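Local coordinates for pyridoxal kinase (Entamoeba histolytica, PDB 4S1H), which probably phosphorylates pyridoxal at the expense of ATP, and binds ADP and magnesium, at residues Thr93-Arg96 and Val97-Ile100. Residues are numbered along the deposited sequence; the frame is centred on the assembly and turned at random.
Sequences TINR and VKRI
Two different torsion choices bring the guanidinium groups of Arg96 and Arg99 together. Arg99 starts out extended, with CG anti to the backbone N (chi1 180°), and bends only at chi3, whereas Arg96 keeps CG beside its own N and folds already at chi2. The two chains consequently run side by side in the same direction, their guanidinium planes turned 74° against each other, and NH1 of Arg96 lies 3.5 Å from NH1 of Arg99. Two like charges this close are tolerated probably because acids surround them: Arg96 forms salt bridges to Glu92 and Asp65, Arg99 one to Glu68, and these carboxylates probably offset the repulsion.

Beneath the side chains runs the regular i to i+4 ladder of an alpha-helix. Val97 N reaches Thr93 O at 2.7 Å, Lys98 N meets Ile94 O at 3.0 Å, and Arg99 N and Ile100 N bond to the carbonyls of Asn95 and Arg96. On the buried flank CG2 of Thr93 meets CG2 of Val97 at 3.9 Å, while Thr93 OG1 bonds to Leu89 O. One turn further on, CG1 of Ile100 comes to 3.3 Å from Arg96 O. Elsewhere, the Lys98 side chain slants across that of Ile94, CE of Lys98 lying 4.0 Å from CG2 of Ile94.

These two turns belong to helix 87-100, the crossover of a beta-alpha-beta unit in this ribokinase-like fold. Thr93 and Val97 rest on strand 78-81, Arg96 packs against helix 57-69, and Ile94 touches helix 124-133, so the helix packs on the sheet with those two helices as its neighbours.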
loop_
_atom_site.group_PDB
_atom_site.type_symbol
_atom_site.label_atom_id
_atom_site.label_comp_id
_atom_site.label_asym_id
_atom_site.label_seq_id
_atom_site.Cartn_x
_atom_site.Cartn_y
_atom_site.Cartn_z
ATOM N N THR A 93 17.219 -3.300 11.505
ATOM C CA THR A 93 16.222 -2.344 11.943
ATOM C C THR A 93 16.634 -1.696 13.264
ATOM O O THR A 93 16.440 -0.495 13.444
ATOM C CB THR A 93 14.849 -2.992 12.054
ATOM O OG1 THR A 93 14.397 -3.342 10.738
ATOM C CG2 THR A 93 13.841 -2.062 12.715
ATOM N N ILE A 94 17.158 -2.470 14.209
ATOM C CA ILE A 94 17.642 -1.897 15.473
ATOM C C ILE A 94 18.643 -0.779 15.187
ATOM O O ILE A 94 18.550 0.267 15.799
ATOM C CB ILE A 94 18.234 -2.965 16.418
ATOM C CG1 ILE A 94 17.111 -3.834 17.017
ATOM C CG2 ILE A 94 19.050 -2.341 17.547
ATOM C CD1 ILE A 94 17.607 -5.123 17.623
ATOM N N ASN A 95 19.583 -1.016 14.267
ATOM C CA ASN A 95 20.554 0.017 13.899
ATOM C C ASN A 95 19.867 1.260 13.382
ATOM O O ASN A 95 20.251 2.358 13.753
ATOM C CB ASN A 95 21.533 -0.483 12.851
ATOM C CG ASN A 95 22.403 -1.619 13.331
ATOM O OD1 ASN A 95 22.752 -1.706 14.497
ATOM N ND2 ASN A 95 22.783 -2.493 12.392
ATOM N N ARG A 96 18.867 1.075 12.531
ATOM C CA ARG A 96 18.151 2.208 11.907
ATOM C C ARG A 96 17.318 2.944 12.944
ATOM O O ARG A 96 17.331 4.164 12.974
ATOM C CB ARG A 96 17.256 1.724 10.786
ATOM C CG ARG A 96 18.003 1.029 9.655
ATOM C CD ARG A 96 19.016 1.906 8.964
ATOM N NE ARG A 96 19.813 1.127 7.999
ATOM C CZ ARG A 96 20.418 1.622 6.929
ATOM N NH1 ARG A 96 20.333 2.912 6.650
ATOM N NH2 ARG A 96 21.118 0.811 6.127
ATOM N N VAL A 97 16.709 2.199 13.884
ATOM C CA VAL A 97 15.943 2.802 14.987
ATOM C C VAL A 97 16.774 3.698 15.868
ATOM O O VAL A 97 16.364 4.825 16.199
ATOM C CB VAL A 97 15.307 1.724 15.882
ATOM C CG1 VAL A 97 14.732 2.320 17.183
ATOM C CG2 VAL A 97 14.235 0.985 15.121
ATOM N N LYS A 98 17.930 3.191 16.279
ATOM C CA LYS A 98 18.864 3.953 17.067
ATOM C C LYS A 98 19.241 5.249 16.362
ATOM O O LYS A 98 19.235 6.298 16.986
ATOM C CB LYS A 98 20.122 3.143 17.397
ATOM C CG LYS A 98 19.878 2.108 18.484
ATOM C CD LYS A 98 21.164 1.548 19.073
ATOM C CE LYS A 98 21.818 0.549 18.137
ATOM N NZ LYS A 98 23.127 0.095 18.683
ATOM N N ARG A 99 19.570 5.165 15.078
ATOM C CA ARG A 99 19.957 6.356 14.311
ATOM C C ARG A 99 18.792 7.347 14.235
ATOM O O ARG A 99 18.996 8.539 14.444
ATOM C CB ARG A 99 20.436 5.960 12.917
ATOM C CG ARG A 99 20.866 7.119 12.015
ATOM C CD ARG A 99 21.331 6.595 10.659
ATOM N NE ARG A 99 22.599 5.853 10.764
ATOM C CZ ARG A 99 23.086 4.996 9.856
ATOM N NH1 ARG A 99 22.432 4.718 8.728
ATOM N NH2 ARG A 99 24.253 4.397 10.086
ATOM N N ILE A 100 17.592 6.852 13.954
ATOM C CA ILE A 100 16.419 7.707 13.787
ATOM C C ILE A 100 16.069 8.434 15.112
ATOM O O ILE A 100 15.747 9.620 15.103
ATOM C CB ILE A 100 15.234 6.918 13.184
ATOM C CG1 ILE A 100 15.500 6.625 11.698
ATOM C CG2 ILE A 100 13.935 7.695 13.319
ATOM C CD1 ILE A 100 14.624 5.523 11.139
#